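Long-range contact in 2-hydroxyethylphosphonate dioxygenase (PDB 4YAR), which catalyses the iron-dependent cleavage of 2-hydroxyethylphosphonate by dioxygen to hydroxymethylphosphonate and formate, a step in the biosynthesis of the antibiotic phosphinothricin tripeptide: residues 136-148 with 154-166. The protein carries 1 engineered substitution. Sequence-based numbering, arbitrary orientation.
Sequences VNLGPGDINGRWG and QTWRVLHANHGGD. With CD (cadmium ion), chain H.
Asp142, His160 and His163 meet at a cadmium ion at the open end of the beta hairpin, where 136-148 enters it and 154-166 leaves it. The Asp142 carboxylate chelates the metal through both oxygens, turned 75° against the His160 ring; His160 binds through ND1 and His163 through NE2, the latter at 2.2 Å. Water 2, hydrogen-bonded to Ala161 O, adds a further ligand, and two atoms from outside the segments complete the site. This cadmium is distinct from the one held by His129 and His182, two residues that bind the catalytic iron. Asp142 OD1 also accepts Ala161 N on its anti side (3.0 Å), which helps fix the carboxylate.

Backbone bonds pair strands 143-146 and 156-159 antiparallel: Ile143 and Leu159 bond both ways, as do Gly145 and Arg157, and Trp147 N adds a bond to Thr155 O. Leu159 O takes a second donor, Asn137 ND2 at 2.9 Å, which arrives from the opposite face of the carbonyl to Ile143 N. The same amide nitrogen reaches Gly141 O while Asn137 OD1 closes an Asx turn on Gly139 N; together the three bonds fix the rotation of the Asn137 side chain at the turn into the hairpin.

Side chains pack on both faces. With CG anti to its backbone N (chi1 177°), Trp156 sets one face of its six-membered ring against Asn144, whose CB lies 3.8 Å from the ring centroid in a CH-pi contact, while Arg146 CB meets the ring edge. On the other face Ile143 CG1 touches Leu159 CB (3.7 Å), and the Trp147 ring edge reaches Arg157 CB and Leu159 CD1.

Trp147 also donates to Tyr174 and its ring meets the engineered His176, bringing the hairpin beside the substrate site. Strand 183-186 flanks strand 143-146, Ile143 packs on strand 192-198, and His160 touches helix 307-312.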
ATOM      1  N   VAL A 136       6.083 -13.706  -5.281  1.00 17.17           N
ATOM      2  CA  VAL A 136       5.774 -14.618  -6.400  1.00 18.17           C
ATOM      3  C   VAL A 136       7.060 -15.209  -6.960  1.00 17.32           C
ATOM      4  O   VAL A 136       8.048 -14.510  -7.168  1.00 17.57           O
ATOM      5  CB  VAL A 136       4.913 -13.935  -7.473  1.00 19.25           C
ATOM      6  CG1 VAL A 136       5.569 -12.719  -8.064  1.00 20.08           C
ATOM      7  CG2 VAL A 136       4.424 -14.927  -8.532  1.00 18.42           C
ATOM      8  N   ASN A 137       6.995 -16.500  -7.245  1.00 16.81           N
ATOM      9  CA  ASN A 137       8.103 -17.202  -7.884  1.00 17.32           C
ATOM     10  C   ASN A 137       8.064 -16.986  -9.396  1.00 17.46           C
ATOM     11  O   ASN A 137       7.120 -17.358 -10.100  1.00 16.81           O
ATOM     12  CB  ASN A 137       8.125 -18.679  -7.543  1.00 17.72           C
ATOM     13  CG  ASN A 137       9.413 -19.401  -8.020  1.00 17.79           C
ATOM     14  OD1 ASN A 137      10.343 -18.817  -8.651  1.00 16.80           O
ATOM     15  ND2 ASN A 137       9.507 -20.684  -7.666  1.00 17.46           N
ATOM     16  N   LEU A 138       9.088 -16.373  -9.928  1.00 16.30           N
ATOM     17  CA  LEU A 138       9.196 -16.192 -11.394  1.00 16.17           C
ATOM     18  C   LEU A 138       9.752 -17.458 -12.116  1.00 16.51           C
ATOM     19  O   LEU A 138       9.691 -17.612 -13.361  1.00 18.28           O
ATOM     20  CB  LEU A 138      10.172 -15.035 -11.700  1.00 16.72           C
ATOM     21  CG  LEU A 138       9.788 -13.598 -11.329  1.00 18.13           C
ATOM     22  CD1 LEU A 138      10.784 -12.475 -11.665  1.00 19.75           C
ATOM     23  CD2 LEU A 138       8.375 -13.302 -11.809  1.00 20.57           C
ATOM     24  N   GLY A 139      10.271 -18.369 -11.367  1.00 15.35           N
ATOM     25  CA  GLY A 139      10.977 -19.520 -11.943  1.00 17.11           C
ATOM     26  C   GLY A 139      12.397 -19.279 -12.472  1.00 17.05           C
ATOM     27  O   GLY A 139      12.940 -18.237 -12.295  1.00 15.98           O
ATOM     28  N   PRO A 140      12.949 -20.227 -13.237  1.00 20.02           N
ATOM     29  CA  PRO A 140      12.260 -21.427 -13.682  1.00 18.44           C
ATOM     30  C   PRO A 140      12.182 -22.539 -12.637  1.00 18.75           C
ATOM     31  O   PRO A 140      11.449 -23.522 -12.877  1.00 19.67           O
ATOM     32  CB  PRO A 140      13.139 -21.943 -14.835  1.00 21.15           C
ATOM     33  CG  PRO A 140      14.511 -21.404 -14.515  1.00 20.86           C
ATOM     34  CD  PRO A 140      14.250 -20.045 -13.911  1.00 22.17           C
ATOM     35  N   GLY A 141      12.911 -22.398 -11.544  1.00 18.93           N
ATOM     36  CA  GLY A 141      13.027 -23.454 -10.523  1.00 19.96           C
ATOM     37  C   GLY A 141      12.146 -23.231  -9.289  1.00 18.38           C
ATOM     38  O   GLY A 141      11.815 -22.072  -8.956  1.00 19.43           O
ATOM     39  N   ASP A 142      11.737 -24.332  -8.675  1.00 18.34           N
ATOM     40  CA  ASP A 142      11.070 -24.337  -7.346  1.00 19.38           C
ATOM     41  C   ASP A 142      12.038 -23.798  -6.311  1.00 20.65           C
ATOM     42  O   ASP A 142      13.271 -24.012  -6.412  1.00 18.13           O
ATOM     43  CB  ASP A 142      10.677 -25.749  -6.955  1.00 21.30           C
ATOM     44  CG  ASP A 142       9.613 -26.414  -7.844  1.00 20.60           C
ATOM     45  OD1 ASP A 142       8.863 -25.831  -8.663  1.00 20.06           O
ATOM     46  OD2 ASP A 142       9.548 -27.649  -7.732  1.00 20.92           O
ATOM     47  N   ILE A 143      11.508 -23.081  -5.318  1.00 18.99           N
ATOM     48  CA  ILE A 143      12.291 -22.618  -4.190  1.00 18.86           C
ATOM     49  C   ILE A 143      11.658 -23.037  -2.901  1.00 19.25           C
ATOM     50  O   ILE A 143      10.469 -23.381  -2.851  1.00 16.79           O
ATOM     51  CB  ILE A 143      12.468 -21.118  -4.203  1.00 20.09           C
ATOM     52  CG1 ILE A 143      11.113 -20.454  -4.014  1.00 21.53           C
ATOM     53  CG2 ILE A 143      13.112 -20.701  -5.520  1.00 19.23           C
ATOM     54  CD1 ILE A 143      11.088 -18.935  -4.006  1.00 25.29           C
ATOM     55  N   ASN A 144      12.494 -23.108  -1.884  1.00 20.53           N
ATOM     56  CA  ASN A 144      11.988 -23.282  -0.533  1.00 18.59           C
ATOM     57  C   ASN A 144      11.746 -21.939   0.093  1.00 20.48           C
ATOM     58  O   ASN A 144      12.633 -21.088   0.062  1.00 17.95           O
ATOM     59  CB  ASN A 144      13.013 -23.984   0.354  1.00 18.99           C
ATOM     60  CG  ASN A 144      13.379 -25.406  -0.105  1.00 18.23           C
ATOM     61  OD1 ASN A 144      14.530 -25.687  -0.368  1.00 24.89           O
ATOM     62  ND2 ASN A 144      12.430 -26.280  -0.174  1.00 15.84           N
ATOM     63  N   GLY A 145      10.581 -21.786   0.729  1.00 18.00           N
ATOM     64  CA  GLY A 145      10.305 -20.690   1.606  1.00 17.95           C
ATOM     65  C   GLY A 145      10.458 -21.091   3.060  1.00 19.69           C
ATOM     66  O   GLY A 145      10.012 -22.186   3.451  1.00 21.00           O
ATOM     67  N   ARG A 146      11.129 -20.239   3.817  1.00 21.65           N
ATOM     68  CA  ARG A 146      11.338 -20.416   5.281  1.00 23.02           C
ATOM     69  C   ARG A 146      10.787 -19.243   6.072  1.00 25.41           C
ATOM     70  O   ARG A 146      11.115 -18.073   5.768  1.00 23.04           O
ATOM     71  CB  ARG A 146      12.822 -20.603   5.608  1.00 22.84           C
ATOM     72  CG  ARG A 146      13.135 -21.058   7.023  1.00 23.54           C
ATOM     73  CD  ARG A 146      14.633 -21.080   7.286  1.00 25.30           C
ATOM     74  NE  ARG A 146      14.925 -21.415   8.687  1.00 24.34           N
ATOM     75  CZ  ARG A 146      16.130 -21.398   9.228  1.00 25.65           C
ATOM     76  NH1 ARG A 146      17.195 -21.031   8.495  1.00 23.36           N
ATOM     77  NH2 ARG A 146      16.268 -21.747  10.513  1.00 24.91           N
ATOM     78  N   TRP A 147       9.972 -19.555   7.100  1.00 24.02           N
ATOM     79  CA  TRP A 147       9.295 -18.539   7.952  1.00 27.48           C
ATOM     80  C   TRP A 147       9.467 -18.743   9.460  1.00 30.96           C
ATOM     81  O   TRP A 147       8.688 -18.193  10.219  1.00 32.29           O
ATOM     82  CB  TRP A 147       7.767 -18.464   7.666  1.00 31.03           C
ATOM     83  CG  TRP A 147       7.584 -18.179   6.288  1.00 28.39           C
ATOM     84  CD1 TRP A 147       7.856 -16.973   5.657  1.00 33.43           C
ATOM     85  CD2 TRP A 147       7.352 -19.128   5.246  1.00 28.54           C
ATOM     86  NE1 TRP A 147       7.727 -17.128   4.291  1.00 30.92           N
ATOM     87  CE2 TRP A 147       7.448 -18.440   4.017  1.00 27.51           C
ATOM     88  CE3 TRP A 147       7.065 -20.494   5.227  1.00 25.96           C
ATOM     89  CZ2 TRP A 147       7.224 -19.073   2.787  1.00 26.83           C
ATOM     90  CZ3 TRP A 147       6.819 -21.089   4.030  1.00 27.35           C
ATOM     91  CH2 TRP A 147       6.904 -20.389   2.817  1.00 25.88           C
ATOM     92  N   GLY A 148      10.494 -19.472   9.882  1.00 26.83           N
ATOM     93  CA  GLY A 148      10.714 -19.785  11.329  1.00 27.39           C
ATOM     94  C   GLY A 148      12.045 -20.515  11.530  1.00 30.32           C
ATOM     95  O   GLY A 148      12.677 -20.992  10.581  1.00 29.08           O
ATOM     96  N   GLN A 154       4.651 -25.836   8.898  1.00 34.75           N
ATOM     97  CA  GLN A 154       4.125 -24.489   9.002  1.00 36.85           C
ATOM     98  C   GLN A 154       5.209 -23.462   8.733  1.00 34.63           C
ATOM     99  O   GLN A 154       4.916 -22.294   8.531  1.00 36.83           O
ATOM    100  CB  GLN A 154       3.550 -24.223  10.396  1.00 43.64           C
ATOM    101  CG  GLN A 154       2.334 -25.070  10.741  1.00 45.75           C
ATOM    102  CD  GLN A 154       2.711 -26.535  10.949  1.00 48.10           C
ATOM    103  OE1 GLN A 154       3.710 -26.861  11.613  1.00 49.37           O
ATOM    104  NE2 GLN A 154       1.930 -27.424  10.358  1.00 52.51           N
ATOM    105  N   THR A 155       6.470 -23.875   8.740  1.00 31.22           N
ATOM    106  CA  THR A 155       7.552 -22.877   8.584  1.00 28.28           C
ATOM    107  C   THR A 155       8.459 -23.091   7.376  1.00 26.95           C
ATOM    108  O   THR A 155       9.467 -22.415   7.243  1.00 25.15           O
ATOM    109  CB  THR A 155       8.412 -22.893   9.856  1.00 31.03           C
ATOM    110  OG1 THR A 155       8.969 -24.199  10.037  1.00 30.91           O
ATOM    111  CG2 THR A 155       7.534 -22.525  11.091  1.00 34.21           C
ATOM    112  N   TRP A 156       8.132 -24.034   6.499  1.00 25.00           N
ATOM    113  CA  TRP A 156       9.056 -24.463   5.441  1.00 23.42           C
ATOM    114  C   TRP A 156       8.137 -25.054   4.406  1.00 22.89           C
ATOM    115  O   TRP A 156       7.412 -26.028   4.681  1.00 22.82           O
ATOM    116  CB  TRP A 156      10.030 -25.497   6.004  1.00 23.25           C
ATOM    117  CG  TRP A 156      11.008 -26.123   5.075  1.00 21.27           C
ATOM    118  CD1 TRP A 156      11.003 -27.394   4.660  1.00 22.00           C
ATOM    119  CD2 TRP A 156      12.203 -25.540   4.579  1.00 20.21           C
ATOM    120  NE1 TRP A 156      12.080 -27.657   3.917  1.00 23.98           N
ATOM    121  CE2 TRP A 156      12.854 -26.532   3.840  1.00 20.45           C
ATOM    122  CE3 TRP A 156      12.759 -24.283   4.658  1.00 22.14           C
ATOM    123  CZ2 TRP A 156      14.007 -26.304   3.155  1.00 22.36           C
ATOM    124  CZ3 TRP A 156      13.954 -24.057   4.008  1.00 20.23           C
ATOM    125  CH2 TRP A 156      14.576 -25.092   3.265  1.00 17.10           C
ATOM    126  N   ARG A 157       8.059 -24.424   3.226  1.00 22.56           N
ATOM    127  CA  ARG A 157       7.157 -24.909   2.186  1.00 22.04           C
ATOM    128  C   ARG A 157       7.716 -24.510   0.839  1.00 20.16           C
ATOM    129  O   ARG A 157       8.398 -23.426   0.731  1.00 22.08           O
ATOM    130  CB  ARG A 157       5.769 -24.299   2.316  1.00 23.96           C
ATOM    131  CG  ARG A 157       4.746 -25.012   1.438  1.00 28.12           C
ATOM    132  CD  ARG A 157       3.410 -24.334   1.311  1.00 32.28           C
ATOM    133  NE  ARG A 157       2.730 -24.272   2.594  1.00 40.89           N
ATOM    134  CZ  ARG A 157       1.398 -24.173   2.737  1.00 41.83           C
ATOM    135  NH1 ARG A 157       0.580 -24.139   1.666  1.00 33.21           N
ATOM    136  NH2 ARG A 157       0.895 -24.102   3.970  1.00 44.61           N
ATOM    137  N   VAL A 158       7.510 -25.369  -0.148  1.00 18.74           N
ATOM    138  CA  VAL A 158       7.984 -25.104  -1.514  1.00 19.02           C
ATOM    139  C   VAL A 158       7.035 -24.120  -2.265  1.00 18.90           C
ATOM    140  O   VAL A 158       5.819 -24.390  -2.484  1.00 18.82           O
ATOM    141  CB  VAL A 158       8.175 -26.387  -2.320  1.00 18.77           C
ATOM    142  CG1 VAL A 158       8.496 -26.111  -3.793  1.00 18.70           C
ATOM    143  CG2 VAL A 158       9.264 -27.235  -1.732  1.00 20.08           C
ATOM    144  N   LEU A 159       7.617 -23.022  -2.722  1.00 15.64           N
ATOM    145  CA  LEU A 159       6.960 -22.171  -3.685  1.00 18.23           C
ATOM    146  C   LEU A 159       7.350 -22.629  -5.079  1.00 18.70           C
ATOM    147  O   LEU A 159       8.476 -22.401  -5.529  1.00 18.49           O
ATOM    148  CB  LEU A 159       7.458 -20.747  -3.516  1.00 21.70           C
ATOM    149  CG  LEU A 159       6.821 -19.755  -2.614  1.00 28.29           C
ATOM    150  CD1 LEU A 159       7.687 -19.685  -1.354  1.00 29.21           C
ATOM    151  CD2 LEU A 159       6.837 -18.442  -3.367  1.00 29.37           C
ATOM    152  N   HIS A 160       6.415 -23.268  -5.745  1.00 16.57           N
ATOM    153  CA  HIS A 160       6.658 -23.912  -7.011  1.00 19.20           C
ATOM    154  C   HIS A 160       6.745 -22.848  -8.103  1.00 18.56           C
ATOM    155  O   HIS A 160       6.129 -21.787  -8.022  1.00 19.60           O
ATOM    156  CB  HIS A 160       5.532 -24.892  -7.331  1.00 19.12           C
ATOM    157  CG  HIS A 160       5.621 -26.181  -6.571  1.00 20.07           C
ATOM    158  ND1 HIS A 160       6.347 -27.270  -7.015  1.00 21.97           N
ATOM    159  CD2 HIS A 160       5.215 -26.488  -5.316  1.00 20.56           C
ATOM    160  CE1 HIS A 160       6.311 -28.221  -6.090  1.00 23.23           C
ATOM    161  NE2 HIS A 160       5.639 -27.769  -5.050  1.00 25.83           N
ATOM    162  N   ALA A 161       7.499 -23.173  -9.123  1.00 19.73           N
ATOM    163  CA  ALA A 161       7.481 -22.491 -10.374  1.00 19.81           C
ATOM    164  C   ALA A 161       6.643 -23.300 -11.311  1.00 17.46           C
ATOM    165  O   ALA A 161       6.614 -24.484 -11.227  1.00 18.65           O
ATOM    166  CB  ALA A 161       8.885 -22.389 -10.945  1.00 19.46           C
ATOM    167  N   ASN A 162       6.026 -22.630 -12.271  1.00 17.60           N
ATOM    168  CA  ASN A 162       5.233 -23.315 -13.303  1.00 18.20           C
ATOM    169  C   ASN A 162       6.207 -24.001 -14.284  1.00 20.48           C
ATOM    170  O   ASN A 162       7.020 -23.305 -14.900  1.00 25.58           O
ATOM    171  CB  ASN A 162       4.386 -22.325 -14.021  1.00 19.43           C
ATOM    172  CG  ASN A 162       3.393 -22.962 -14.958  1.00 19.34           C
ATOM    173  OD1 ASN A 162       3.439 -24.135 -15.185  1.00 18.40           O
ATOM    174  ND2 ASN A 162       2.543 -22.154 -15.562  1.00 20.84           N
ATOM    175  N   HIS A 163       6.094 -25.344 -14.403  1.00 19.19           N
ATOM    176  CA  HIS A 163       6.899 -26.091 -15.356  1.00 21.05           C
ATOM    177  C   HIS A 163       6.149 -26.357 -16.691  1.00 24.38           C
ATOM    178  O   HIS A 163       6.737 -26.924 -17.634  1.00 25.53           O
ATOM    179  CB  HIS A 163       7.378 -27.397 -14.771  1.00 19.17           C
ATOM    180  CG  HIS A 163       7.793 -27.300 -13.340  1.00 18.61           C
ATOM    181  ND1 HIS A 163       8.861 -26.528 -12.920  1.00 18.72           N
ATOM    182  CD2 HIS A 163       7.292 -27.904 -12.243  1.00 19.18           C
ATOM    183  CE1 HIS A 163       8.974 -26.646 -11.601  1.00 18.61           C
ATOM    184  NE2 HIS A 163       8.040 -27.507 -11.176  1.00 22.20           N
ATOM    185  N   GLY A 164       4.858 -26.028 -16.734  1.00 25.26           N
ATOM    186  CA  GLY A 164       3.953 -26.487 -17.810  1.00 27.03           C
ATOM    187  C   GLY A 164       3.858 -25.441 -18.851  1.00 26.43           C
ATOM    188  O   GLY A 164       4.725 -24.627 -18.993  1.00 24.69           O
ATOM    189  N   GLY A 165       2.762 -25.445 -19.580  1.00 29.08           N
ATOM    190  CA  GLY A 165       2.421 -24.330 -20.397  1.00 31.50           C
ATOM    191  C   GLY A 165       1.730 -23.249 -19.518  1.00 30.60           C
ATOM    192  O   GLY A 165       1.452 -23.384 -18.256  1.00 34.10           O
ATOM    193  N   ASP A 166       1.397 -22.164 -20.165  1.00 31.91           N
ATOM    194  CA  ASP A 166       0.706 -21.073 -19.492  1.00 30.14           C
ATOM    195  C   ASP A 166       1.677 -20.467 -18.523  1.00 27.13           C
ATOM    196  O   ASP A 166       1.283 -20.210 -17.388  1.00 21.09           O
ATOM    197  CB  ASP A 166      -0.494 -21.564 -18.665  1.00 33.34           C
ATOM    198  CG  ASP A 166      -1.574 -22.199 -19.472  1.00 44.44           C
ATOM    199  OD1 ASP A 166      -1.751 -21.813 -20.658  1.00 46.47           O
ATOM    200  OD2 ASP A 166      -2.295 -23.063 -18.881  1.00 46.20           O
TER
HETATM  201 CD    CD H 507       7.482 -27.699  -9.037  1.00 20.65          CD
HETATM  202  O   HOH W   1       9.935 -24.357 -14.765  1.00 26.52           O
HETATM  203  O   HOH W   2       5.299 -26.820 -10.142  1.00 19.97           O